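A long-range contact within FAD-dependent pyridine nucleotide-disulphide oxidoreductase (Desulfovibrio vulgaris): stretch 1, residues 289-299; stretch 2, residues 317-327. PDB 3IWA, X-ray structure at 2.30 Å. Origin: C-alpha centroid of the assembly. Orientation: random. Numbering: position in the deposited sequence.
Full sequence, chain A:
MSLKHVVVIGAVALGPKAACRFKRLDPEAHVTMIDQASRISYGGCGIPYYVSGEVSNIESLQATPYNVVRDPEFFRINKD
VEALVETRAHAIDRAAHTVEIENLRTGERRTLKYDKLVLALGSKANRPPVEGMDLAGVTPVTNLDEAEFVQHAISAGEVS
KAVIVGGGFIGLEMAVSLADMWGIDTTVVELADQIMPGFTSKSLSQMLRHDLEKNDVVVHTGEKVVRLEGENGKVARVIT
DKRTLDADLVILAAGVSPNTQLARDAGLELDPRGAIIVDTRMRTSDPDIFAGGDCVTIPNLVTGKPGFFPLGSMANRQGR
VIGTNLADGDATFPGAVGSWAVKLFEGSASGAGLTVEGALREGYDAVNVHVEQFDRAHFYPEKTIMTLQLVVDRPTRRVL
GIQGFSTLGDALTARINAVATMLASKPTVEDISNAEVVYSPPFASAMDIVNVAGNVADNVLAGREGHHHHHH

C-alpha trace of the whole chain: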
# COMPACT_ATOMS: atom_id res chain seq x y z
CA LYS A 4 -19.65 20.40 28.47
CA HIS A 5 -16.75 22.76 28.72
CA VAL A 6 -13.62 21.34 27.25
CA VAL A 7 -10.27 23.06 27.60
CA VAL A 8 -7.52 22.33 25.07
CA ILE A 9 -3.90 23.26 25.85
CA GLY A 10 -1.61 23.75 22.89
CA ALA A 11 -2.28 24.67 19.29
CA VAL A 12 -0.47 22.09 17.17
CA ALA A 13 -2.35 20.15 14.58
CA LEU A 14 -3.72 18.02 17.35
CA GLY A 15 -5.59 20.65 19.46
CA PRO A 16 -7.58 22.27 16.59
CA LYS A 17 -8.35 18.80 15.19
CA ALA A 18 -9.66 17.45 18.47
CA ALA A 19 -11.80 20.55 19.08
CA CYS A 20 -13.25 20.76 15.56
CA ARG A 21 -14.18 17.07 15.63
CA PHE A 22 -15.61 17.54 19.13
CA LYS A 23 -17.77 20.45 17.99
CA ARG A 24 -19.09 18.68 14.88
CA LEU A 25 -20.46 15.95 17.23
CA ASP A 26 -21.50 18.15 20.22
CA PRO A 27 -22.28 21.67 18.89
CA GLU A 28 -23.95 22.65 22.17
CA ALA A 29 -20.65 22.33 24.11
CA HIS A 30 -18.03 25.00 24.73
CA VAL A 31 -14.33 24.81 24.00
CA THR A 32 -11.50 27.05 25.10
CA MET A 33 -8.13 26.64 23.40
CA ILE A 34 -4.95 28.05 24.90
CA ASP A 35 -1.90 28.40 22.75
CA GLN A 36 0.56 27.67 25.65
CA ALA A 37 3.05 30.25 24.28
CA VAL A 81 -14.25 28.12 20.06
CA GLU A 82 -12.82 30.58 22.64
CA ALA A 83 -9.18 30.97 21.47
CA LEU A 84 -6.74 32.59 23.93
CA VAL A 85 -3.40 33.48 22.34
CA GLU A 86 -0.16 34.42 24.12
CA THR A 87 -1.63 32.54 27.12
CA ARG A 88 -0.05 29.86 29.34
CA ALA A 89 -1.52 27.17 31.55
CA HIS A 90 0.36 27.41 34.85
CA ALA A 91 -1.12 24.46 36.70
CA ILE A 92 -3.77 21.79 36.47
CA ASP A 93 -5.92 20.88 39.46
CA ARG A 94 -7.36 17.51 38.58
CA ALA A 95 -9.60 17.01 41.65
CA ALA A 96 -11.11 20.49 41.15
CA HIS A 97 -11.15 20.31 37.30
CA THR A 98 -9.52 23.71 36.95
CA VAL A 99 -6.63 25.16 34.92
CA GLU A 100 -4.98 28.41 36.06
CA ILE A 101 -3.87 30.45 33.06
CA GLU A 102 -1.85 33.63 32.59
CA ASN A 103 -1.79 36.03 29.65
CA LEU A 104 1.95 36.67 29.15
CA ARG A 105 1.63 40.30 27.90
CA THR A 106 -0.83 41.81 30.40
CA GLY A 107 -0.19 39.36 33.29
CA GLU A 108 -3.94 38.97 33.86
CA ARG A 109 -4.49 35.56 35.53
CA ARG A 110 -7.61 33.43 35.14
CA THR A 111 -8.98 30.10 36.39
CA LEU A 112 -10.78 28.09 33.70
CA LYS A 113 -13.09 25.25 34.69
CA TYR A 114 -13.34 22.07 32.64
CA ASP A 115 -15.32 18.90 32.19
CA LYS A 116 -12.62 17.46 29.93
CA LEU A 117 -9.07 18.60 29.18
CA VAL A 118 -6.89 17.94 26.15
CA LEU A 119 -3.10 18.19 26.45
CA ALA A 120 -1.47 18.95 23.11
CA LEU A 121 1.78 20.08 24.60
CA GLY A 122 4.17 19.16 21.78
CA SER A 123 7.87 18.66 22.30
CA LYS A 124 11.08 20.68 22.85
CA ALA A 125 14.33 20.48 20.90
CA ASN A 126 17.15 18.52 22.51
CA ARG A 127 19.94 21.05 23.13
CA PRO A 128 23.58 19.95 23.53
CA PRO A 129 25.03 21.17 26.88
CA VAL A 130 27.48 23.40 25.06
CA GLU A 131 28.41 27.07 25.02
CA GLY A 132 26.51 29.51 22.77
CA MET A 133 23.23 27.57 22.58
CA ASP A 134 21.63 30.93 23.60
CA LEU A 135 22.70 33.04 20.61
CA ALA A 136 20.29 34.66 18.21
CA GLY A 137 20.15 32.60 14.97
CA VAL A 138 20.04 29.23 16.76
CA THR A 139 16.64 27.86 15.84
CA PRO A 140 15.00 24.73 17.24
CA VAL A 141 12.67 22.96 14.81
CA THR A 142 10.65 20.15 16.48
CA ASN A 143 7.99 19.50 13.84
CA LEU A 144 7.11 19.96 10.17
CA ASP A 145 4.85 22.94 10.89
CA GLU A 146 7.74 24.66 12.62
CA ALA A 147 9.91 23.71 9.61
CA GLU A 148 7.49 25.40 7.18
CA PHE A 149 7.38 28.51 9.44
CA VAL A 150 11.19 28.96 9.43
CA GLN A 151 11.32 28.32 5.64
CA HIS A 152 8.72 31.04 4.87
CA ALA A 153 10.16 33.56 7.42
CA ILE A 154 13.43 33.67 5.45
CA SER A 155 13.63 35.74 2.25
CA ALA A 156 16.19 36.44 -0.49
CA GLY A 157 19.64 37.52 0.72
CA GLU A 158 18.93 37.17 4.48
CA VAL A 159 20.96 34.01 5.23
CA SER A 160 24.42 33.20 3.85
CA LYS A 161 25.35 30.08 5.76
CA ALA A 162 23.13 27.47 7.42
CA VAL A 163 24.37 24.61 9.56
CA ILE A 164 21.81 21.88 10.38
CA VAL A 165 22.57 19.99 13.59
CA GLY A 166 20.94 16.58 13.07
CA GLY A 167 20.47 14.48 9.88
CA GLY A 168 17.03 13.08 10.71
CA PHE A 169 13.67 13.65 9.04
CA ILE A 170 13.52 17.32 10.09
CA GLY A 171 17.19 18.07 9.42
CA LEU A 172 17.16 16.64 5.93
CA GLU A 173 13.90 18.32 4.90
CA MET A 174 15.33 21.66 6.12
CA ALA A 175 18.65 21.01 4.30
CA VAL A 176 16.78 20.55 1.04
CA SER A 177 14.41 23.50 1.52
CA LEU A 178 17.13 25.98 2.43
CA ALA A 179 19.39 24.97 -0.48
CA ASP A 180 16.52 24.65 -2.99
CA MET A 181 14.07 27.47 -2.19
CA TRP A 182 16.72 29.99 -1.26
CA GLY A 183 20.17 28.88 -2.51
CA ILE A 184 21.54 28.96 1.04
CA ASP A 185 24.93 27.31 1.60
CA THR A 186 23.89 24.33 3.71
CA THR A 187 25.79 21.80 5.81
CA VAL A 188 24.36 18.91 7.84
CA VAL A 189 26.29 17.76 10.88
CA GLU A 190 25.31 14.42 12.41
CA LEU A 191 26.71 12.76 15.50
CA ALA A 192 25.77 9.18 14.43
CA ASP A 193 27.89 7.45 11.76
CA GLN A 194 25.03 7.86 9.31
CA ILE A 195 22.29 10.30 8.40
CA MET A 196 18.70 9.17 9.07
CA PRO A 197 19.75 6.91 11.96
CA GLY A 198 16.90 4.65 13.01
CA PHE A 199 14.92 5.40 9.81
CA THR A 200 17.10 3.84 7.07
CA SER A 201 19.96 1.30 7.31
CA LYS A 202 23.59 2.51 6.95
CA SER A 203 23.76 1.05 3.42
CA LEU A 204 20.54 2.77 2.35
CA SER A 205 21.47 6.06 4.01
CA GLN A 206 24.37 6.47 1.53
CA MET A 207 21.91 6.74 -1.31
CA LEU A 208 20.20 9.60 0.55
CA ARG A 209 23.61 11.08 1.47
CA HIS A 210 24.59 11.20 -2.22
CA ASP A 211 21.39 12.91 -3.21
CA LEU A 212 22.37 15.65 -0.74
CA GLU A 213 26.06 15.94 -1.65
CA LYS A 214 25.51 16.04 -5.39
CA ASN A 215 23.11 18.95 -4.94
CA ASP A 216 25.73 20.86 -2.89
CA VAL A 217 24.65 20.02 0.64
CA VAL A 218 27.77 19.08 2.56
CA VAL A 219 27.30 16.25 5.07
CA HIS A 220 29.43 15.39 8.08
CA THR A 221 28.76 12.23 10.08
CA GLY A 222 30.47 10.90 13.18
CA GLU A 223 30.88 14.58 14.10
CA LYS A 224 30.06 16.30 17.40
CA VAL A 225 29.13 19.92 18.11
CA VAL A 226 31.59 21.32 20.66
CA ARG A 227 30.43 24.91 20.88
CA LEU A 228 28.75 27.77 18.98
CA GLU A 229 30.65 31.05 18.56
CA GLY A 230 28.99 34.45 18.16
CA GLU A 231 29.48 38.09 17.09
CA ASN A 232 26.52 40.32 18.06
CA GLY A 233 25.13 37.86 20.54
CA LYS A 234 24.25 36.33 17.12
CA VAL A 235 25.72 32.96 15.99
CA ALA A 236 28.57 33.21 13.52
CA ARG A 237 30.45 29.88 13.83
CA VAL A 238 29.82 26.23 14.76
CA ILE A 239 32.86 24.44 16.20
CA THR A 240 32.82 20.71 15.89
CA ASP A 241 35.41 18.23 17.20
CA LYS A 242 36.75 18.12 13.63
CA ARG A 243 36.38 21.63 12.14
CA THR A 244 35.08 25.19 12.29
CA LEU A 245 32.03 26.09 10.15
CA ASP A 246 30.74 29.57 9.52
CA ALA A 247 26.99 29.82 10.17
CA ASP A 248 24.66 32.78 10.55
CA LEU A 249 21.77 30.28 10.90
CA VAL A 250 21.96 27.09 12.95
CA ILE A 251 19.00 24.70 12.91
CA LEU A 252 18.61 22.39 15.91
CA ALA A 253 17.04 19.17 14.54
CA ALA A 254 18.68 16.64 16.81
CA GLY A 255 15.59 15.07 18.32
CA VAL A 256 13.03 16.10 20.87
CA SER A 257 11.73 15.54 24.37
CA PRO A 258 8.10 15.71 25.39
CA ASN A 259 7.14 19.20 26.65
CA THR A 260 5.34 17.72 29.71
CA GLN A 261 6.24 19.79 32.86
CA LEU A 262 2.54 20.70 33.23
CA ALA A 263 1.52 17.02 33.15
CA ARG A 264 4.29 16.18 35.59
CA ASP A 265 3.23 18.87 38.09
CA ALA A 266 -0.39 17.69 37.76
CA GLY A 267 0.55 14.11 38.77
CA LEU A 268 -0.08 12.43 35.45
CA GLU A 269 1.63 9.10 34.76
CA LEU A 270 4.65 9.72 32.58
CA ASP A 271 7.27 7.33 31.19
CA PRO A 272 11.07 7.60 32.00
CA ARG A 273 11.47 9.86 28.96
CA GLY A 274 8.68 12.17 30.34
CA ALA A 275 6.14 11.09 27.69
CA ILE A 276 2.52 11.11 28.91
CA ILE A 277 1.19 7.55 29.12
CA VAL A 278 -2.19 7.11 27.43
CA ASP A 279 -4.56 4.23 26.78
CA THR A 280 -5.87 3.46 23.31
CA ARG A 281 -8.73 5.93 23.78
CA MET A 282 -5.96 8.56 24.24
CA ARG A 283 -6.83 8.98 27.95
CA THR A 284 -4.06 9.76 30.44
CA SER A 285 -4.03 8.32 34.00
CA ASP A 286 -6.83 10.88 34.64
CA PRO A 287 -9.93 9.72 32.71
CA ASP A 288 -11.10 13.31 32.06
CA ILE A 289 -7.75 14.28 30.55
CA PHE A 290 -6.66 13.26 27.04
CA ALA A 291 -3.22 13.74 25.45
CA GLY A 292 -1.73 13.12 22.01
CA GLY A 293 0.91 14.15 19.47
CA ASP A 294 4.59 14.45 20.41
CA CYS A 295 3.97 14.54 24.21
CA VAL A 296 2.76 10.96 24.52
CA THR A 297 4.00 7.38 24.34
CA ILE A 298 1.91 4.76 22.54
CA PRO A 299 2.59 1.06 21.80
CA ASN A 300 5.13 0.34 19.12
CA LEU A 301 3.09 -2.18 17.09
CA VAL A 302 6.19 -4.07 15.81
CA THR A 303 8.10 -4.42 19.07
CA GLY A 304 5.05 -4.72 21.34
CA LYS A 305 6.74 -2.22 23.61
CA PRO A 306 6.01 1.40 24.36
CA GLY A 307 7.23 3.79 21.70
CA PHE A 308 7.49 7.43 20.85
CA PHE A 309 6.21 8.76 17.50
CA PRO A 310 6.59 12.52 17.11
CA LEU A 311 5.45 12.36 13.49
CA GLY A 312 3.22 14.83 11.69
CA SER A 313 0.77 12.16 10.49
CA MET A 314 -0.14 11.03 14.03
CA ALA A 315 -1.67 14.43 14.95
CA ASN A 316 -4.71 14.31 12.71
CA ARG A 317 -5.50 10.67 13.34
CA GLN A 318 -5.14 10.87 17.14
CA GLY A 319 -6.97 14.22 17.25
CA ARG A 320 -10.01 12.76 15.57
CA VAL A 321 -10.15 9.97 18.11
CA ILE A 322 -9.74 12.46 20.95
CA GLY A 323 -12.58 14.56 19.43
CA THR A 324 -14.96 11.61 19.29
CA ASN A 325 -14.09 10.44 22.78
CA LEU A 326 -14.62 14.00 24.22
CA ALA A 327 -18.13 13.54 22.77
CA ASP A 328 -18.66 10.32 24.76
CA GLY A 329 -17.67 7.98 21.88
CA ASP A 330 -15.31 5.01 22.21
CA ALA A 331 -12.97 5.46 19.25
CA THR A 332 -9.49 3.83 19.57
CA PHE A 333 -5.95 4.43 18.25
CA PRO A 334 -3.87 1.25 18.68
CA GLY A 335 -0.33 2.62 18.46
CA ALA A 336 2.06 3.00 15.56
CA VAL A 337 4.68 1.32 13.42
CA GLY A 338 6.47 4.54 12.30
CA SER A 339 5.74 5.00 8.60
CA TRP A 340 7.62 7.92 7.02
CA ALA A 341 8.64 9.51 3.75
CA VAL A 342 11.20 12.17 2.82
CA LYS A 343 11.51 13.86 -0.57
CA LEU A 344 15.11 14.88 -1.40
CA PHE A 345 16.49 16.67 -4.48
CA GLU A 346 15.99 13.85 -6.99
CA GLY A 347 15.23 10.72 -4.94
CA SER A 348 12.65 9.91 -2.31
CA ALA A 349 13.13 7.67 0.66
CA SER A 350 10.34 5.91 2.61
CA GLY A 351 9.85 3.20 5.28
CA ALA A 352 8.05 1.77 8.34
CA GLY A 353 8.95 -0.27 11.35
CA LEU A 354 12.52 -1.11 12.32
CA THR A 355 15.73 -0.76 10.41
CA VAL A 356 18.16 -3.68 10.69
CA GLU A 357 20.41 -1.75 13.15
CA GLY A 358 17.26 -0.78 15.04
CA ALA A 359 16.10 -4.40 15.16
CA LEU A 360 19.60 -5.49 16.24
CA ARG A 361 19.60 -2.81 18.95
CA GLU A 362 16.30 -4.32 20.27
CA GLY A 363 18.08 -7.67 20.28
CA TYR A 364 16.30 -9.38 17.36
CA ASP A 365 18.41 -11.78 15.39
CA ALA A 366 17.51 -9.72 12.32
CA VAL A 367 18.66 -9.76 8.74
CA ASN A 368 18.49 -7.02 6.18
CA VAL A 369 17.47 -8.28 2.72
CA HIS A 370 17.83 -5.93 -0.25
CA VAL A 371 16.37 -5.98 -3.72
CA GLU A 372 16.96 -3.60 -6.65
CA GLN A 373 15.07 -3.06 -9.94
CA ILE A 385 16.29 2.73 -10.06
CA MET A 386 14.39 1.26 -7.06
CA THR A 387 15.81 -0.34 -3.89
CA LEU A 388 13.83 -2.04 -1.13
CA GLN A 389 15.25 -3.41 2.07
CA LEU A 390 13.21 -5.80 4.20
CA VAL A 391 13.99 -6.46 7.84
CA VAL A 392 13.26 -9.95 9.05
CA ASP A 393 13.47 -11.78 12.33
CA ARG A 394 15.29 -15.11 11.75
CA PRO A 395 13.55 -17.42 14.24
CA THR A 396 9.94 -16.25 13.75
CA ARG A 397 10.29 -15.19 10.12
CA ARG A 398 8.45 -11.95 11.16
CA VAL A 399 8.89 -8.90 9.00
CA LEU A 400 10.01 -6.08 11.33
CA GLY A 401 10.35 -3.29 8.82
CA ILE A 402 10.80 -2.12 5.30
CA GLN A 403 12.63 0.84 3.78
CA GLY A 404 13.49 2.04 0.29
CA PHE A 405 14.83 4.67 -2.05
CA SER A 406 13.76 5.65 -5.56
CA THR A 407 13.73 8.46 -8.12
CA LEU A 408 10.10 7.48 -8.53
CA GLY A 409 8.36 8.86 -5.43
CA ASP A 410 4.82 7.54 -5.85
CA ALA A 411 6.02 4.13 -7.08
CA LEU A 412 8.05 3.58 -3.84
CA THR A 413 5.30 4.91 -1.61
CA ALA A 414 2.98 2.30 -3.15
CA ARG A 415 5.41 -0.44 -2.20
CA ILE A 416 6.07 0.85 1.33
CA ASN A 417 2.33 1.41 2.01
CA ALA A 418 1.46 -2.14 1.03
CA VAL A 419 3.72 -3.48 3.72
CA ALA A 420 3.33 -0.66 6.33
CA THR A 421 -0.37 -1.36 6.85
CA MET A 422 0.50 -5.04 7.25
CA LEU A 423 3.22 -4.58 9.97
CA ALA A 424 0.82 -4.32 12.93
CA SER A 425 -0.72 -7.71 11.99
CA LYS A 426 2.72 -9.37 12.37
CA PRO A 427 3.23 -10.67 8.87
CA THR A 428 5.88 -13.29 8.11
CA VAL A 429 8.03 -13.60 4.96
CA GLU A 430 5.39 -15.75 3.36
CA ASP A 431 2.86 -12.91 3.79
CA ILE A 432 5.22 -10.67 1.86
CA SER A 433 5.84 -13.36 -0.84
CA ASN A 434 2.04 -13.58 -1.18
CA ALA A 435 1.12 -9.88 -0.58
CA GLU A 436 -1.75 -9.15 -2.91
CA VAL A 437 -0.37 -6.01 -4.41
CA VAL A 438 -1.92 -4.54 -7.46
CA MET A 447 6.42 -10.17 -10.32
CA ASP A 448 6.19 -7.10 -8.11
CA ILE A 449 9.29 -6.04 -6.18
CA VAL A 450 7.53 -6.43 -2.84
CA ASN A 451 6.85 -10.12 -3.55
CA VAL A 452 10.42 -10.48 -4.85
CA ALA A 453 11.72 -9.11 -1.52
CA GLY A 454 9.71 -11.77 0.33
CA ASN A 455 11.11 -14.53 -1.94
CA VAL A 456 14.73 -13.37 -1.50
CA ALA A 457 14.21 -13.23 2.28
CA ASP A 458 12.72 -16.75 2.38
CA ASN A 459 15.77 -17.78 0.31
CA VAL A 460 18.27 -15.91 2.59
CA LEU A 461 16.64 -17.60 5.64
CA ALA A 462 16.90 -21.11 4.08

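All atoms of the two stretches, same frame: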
# COMPACT_ATOMS: atom_id res chain seq x y z
N ILE A 289 -8.83 13.59 31.23
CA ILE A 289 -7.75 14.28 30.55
C ILE A 289 -7.16 13.41 29.45
O ILE A 289 -6.68 12.32 29.73
CB ILE A 289 -6.65 14.67 31.52
CG1 ILE A 289 -7.24 15.56 32.65
CG2 ILE A 289 -5.55 15.39 30.75
CD1 ILE A 289 -6.22 16.02 33.68
N PHE A 290 -7.21 13.92 28.22
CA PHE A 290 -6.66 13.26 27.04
C PHE A 290 -5.36 13.96 26.69
O PHE A 290 -5.17 15.09 27.06
CB PHE A 290 -7.63 13.35 25.84
CG PHE A 290 -9.00 12.70 26.07
CD1 PHE A 290 -10.04 13.44 26.64
CD2 PHE A 290 -9.23 11.39 25.71
CE1 PHE A 290 -11.28 12.86 26.86
CE2 PHE A 290 -10.46 10.78 25.93
CZ PHE A 290 -11.49 11.50 26.50
N ALA A 291 -4.51 13.26 25.92
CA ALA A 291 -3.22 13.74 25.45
C ALA A 291 -2.92 13.04 24.13
O ALA A 291 -3.30 11.90 23.92
CB ALA A 291 -2.12 13.42 26.48
N GLY A 292 -2.25 13.74 23.23
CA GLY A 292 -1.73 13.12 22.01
C GLY A 292 -0.58 13.90 21.40
O GLY A 292 -0.14 14.91 21.96
N GLY A 293 -0.09 13.43 20.26
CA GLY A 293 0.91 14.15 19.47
C GLY A 293 2.28 13.77 20.00
O GLY A 293 2.48 12.66 20.45
N ASP A 294 3.21 14.72 19.98
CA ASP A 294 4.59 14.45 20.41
C ASP A 294 4.84 14.46 21.93
O ASP A 294 6.00 14.51 22.34
CB ASP A 294 5.54 15.51 19.84
CG ASP A 294 5.39 15.74 18.35
OD1 ASP A 294 4.79 14.91 17.63
OD2 ASP A 294 5.91 16.79 17.90
N CYS A 295 3.79 14.52 22.76
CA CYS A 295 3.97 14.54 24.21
C CYS A 295 3.61 13.22 24.85
O CYS A 295 3.74 13.06 26.06
CB CYS A 295 3.19 15.67 24.85
SG CYS A 295 1.35 15.68 24.73
N VAL A 296 3.20 12.25 24.03
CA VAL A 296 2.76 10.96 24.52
C VAL A 296 3.63 9.80 24.03
O VAL A 296 4.34 9.91 23.04
CB VAL A 296 1.26 10.67 24.11
CG1 VAL A 296 0.32 11.80 24.58
CG2 VAL A 296 1.11 10.47 22.59
N THR A 297 3.54 8.69 24.77
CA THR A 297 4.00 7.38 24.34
C THR A 297 2.80 6.52 24.00
O THR A 297 1.82 6.55 24.69
CB THR A 297 4.86 6.61 25.41
OG1 THR A 297 5.17 5.28 24.94
CG2 THR A 297 4.11 6.49 26.76
N ILE A 298 2.91 5.76 22.92
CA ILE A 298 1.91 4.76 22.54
C ILE A 298 2.64 3.48 22.12
O ILE A 298 3.81 3.51 21.82
CB ILE A 298 1.08 5.22 21.36
CG1 ILE A 298 1.99 5.53 20.18
CG2 ILE A 298 0.28 6.43 21.74
CD1 ILE A 298 1.28 6.03 18.98
N PRO A 299 1.94 2.34 22.11
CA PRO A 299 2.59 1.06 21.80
C PRO A 299 3.26 1.05 20.44
O PRO A 299 2.68 1.50 19.44
CB PRO A 299 1.43 0.08 21.80
CG PRO A 299 0.37 0.73 22.62
CD PRO A 299 0.49 2.17 22.29
N ARG A 317 -4.81 11.92 13.10
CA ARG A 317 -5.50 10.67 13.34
C ARG A 317 -5.86 10.59 14.81
O ARG A 317 -6.99 10.29 15.13
CB ARG A 317 -4.65 9.50 12.90
CG ARG A 317 -4.30 9.55 11.42
CD ARG A 317 -3.44 8.40 10.97
NE ARG A 317 -2.96 8.63 9.62
CZ ARG A 317 -1.77 8.27 9.15
NH1 ARG A 317 -0.91 7.64 9.92
NH2 ARG A 317 -1.46 8.53 7.89
N GLN A 318 -4.91 10.93 15.69
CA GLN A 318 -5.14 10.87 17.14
C GLN A 318 -6.13 11.98 17.58
O GLN A 318 -6.91 11.75 18.44
CB GLN A 318 -3.85 10.99 17.95
CG GLN A 318 -2.82 9.91 17.68
CD GLN A 318 -1.52 10.17 18.43
OE1 GLN A 318 -1.40 11.16 19.15
NE2 GLN A 318 -0.57 9.25 18.30
N GLY A 319 -6.08 13.12 16.93
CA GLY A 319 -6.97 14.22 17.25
C GLY A 319 -8.41 13.86 17.02
O GLY A 319 -9.28 14.19 17.84
N ARG A 320 -8.67 13.17 15.91
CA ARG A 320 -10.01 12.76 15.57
C ARG A 320 -10.54 11.86 16.64
O ARG A 320 -11.65 12.05 17.09
CB ARG A 320 -10.05 12.06 14.23
CG ARG A 320 -11.45 11.78 13.78
CD ARG A 320 -11.46 11.28 12.33
NE ARG A 320 -12.75 11.50 11.70
CZ ARG A 320 -13.75 10.63 11.68
NH1 ARG A 320 -14.86 10.97 11.06
NH2 ARG A 320 -13.65 9.45 12.26
N VAL A 321 -9.74 10.89 17.06
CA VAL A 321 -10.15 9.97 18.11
C VAL A 321 -10.38 10.74 19.40
O VAL A 321 -11.36 10.46 20.09
CB VAL A 321 -9.12 8.84 18.33
CG1 VAL A 321 -9.31 8.08 19.65
CG2 VAL A 321 -9.12 7.86 17.11
N ILE A 322 -9.53 11.74 19.72
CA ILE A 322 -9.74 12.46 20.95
C ILE A 322 -11.07 13.25 20.84
O ILE A 322 -11.89 13.24 21.74
CB ILE A 322 -8.56 13.40 21.35
CG1 ILE A 322 -7.32 12.57 21.69
CG2 ILE A 322 -9.02 14.32 22.51
CD1 ILE A 322 -6.00 13.35 21.73
N GLY A 323 -11.30 13.87 19.70
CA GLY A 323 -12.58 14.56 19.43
C GLY A 323 -13.85 13.77 19.68
O GLY A 323 -14.80 14.25 20.33
N THR A 324 -13.86 12.55 19.17
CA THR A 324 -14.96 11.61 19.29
C THR A 324 -15.13 11.15 20.73
O THR A 324 -16.27 11.01 21.22
CB THR A 324 -14.66 10.41 18.32
OG1 THR A 324 -14.63 10.92 16.98
CG2 THR A 324 -15.67 9.28 18.41
N ASN A 325 -14.02 10.89 21.41
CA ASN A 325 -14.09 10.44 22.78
C ASN A 325 -14.47 11.57 23.76
O ASN A 325 -15.06 11.28 24.77
CB ASN A 325 -12.81 9.72 23.20
CG ASN A 325 -12.62 8.43 22.44
OD1 ASN A 325 -13.58 7.95 21.83
ND2 ASN A 325 -11.40 7.84 22.46
N LEU A 326 -14.13 12.84 23.46
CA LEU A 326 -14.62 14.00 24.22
C LEU A 326 -16.13 14.09 24.11
O LEU A 326 -16.77 14.55 25.04
CB LEU A 326 -14.06 15.33 23.71
CG LEU A 326 -12.56 15.60 23.83
CD1 LEU A 326 -12.14 16.79 22.93
CD2 LEU A 326 -12.23 15.82 25.28
N ALA A 327 -16.67 13.66 22.96
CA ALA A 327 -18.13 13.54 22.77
C ALA A 327 -18.73 12.22 23.22
O ALA A 327 -19.77 11.86 22.73
CB ALA A 327 -18.51 13.80 21.35
O HOH W 1 2.03 10.20 19.10

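A short strand packs nearly antiparallel against a helix in a small, mostly apolar contact that is fastened at one end by a glutamine side chain bound to the loop backbone after the strand. The axes of strand 289-291 and helix 317-326 run at 167° and come within 9.5 Å, and the two stretches together bury 369 Å². Phe290 supplies the largest share. Its CA-to-CB bond points toward the helix, and with chi1 in the m well the ring reaches along residues one helical turn apart: Phe290 CB lies 3.7 Å from Ile322 CG2, while Phe290 CE1 lies 3.5 Å from Leu326 CD2. The ring also meets the aliphatic part of Asn325, with Phe290 CE2 3.8 Å from Asn325 CB; the amide of Asn325 is hydrogen-bonded elsewhere in the structure. Strand alternation turns the neighbours Ile289 and Ala291 away, so Ala291 contributes through its backbone, its O atom 3.8 Å from Ile322 CD1.

One turn before Ile322, Gln318 extends toward the loop. Its OE1 accepts a hydrogen bond from Gly293 N (2.8 Å, 167° at the hydrogen), a short and nearly straight link. A water completes the pairing: it accepts from Gln318 NE2 at 2.9 Å and donates to Gly293 O at 2.8 Å, so both ends of the amide engage the same glycine. The close fit depends on Gly292 having no side chain, since an ideal CB there would point toward the helix and sit 3.0 Å from Gln318 OE1, a clash, and a tight 3.3 Å from Ile322 CD1. Gly293 has a phi of 86°, which by itself favours glycine. Farther along, Ile298 CD1 rests 3.8 Å from Gln318 NE2, adding an apolar neighbour beside the amide.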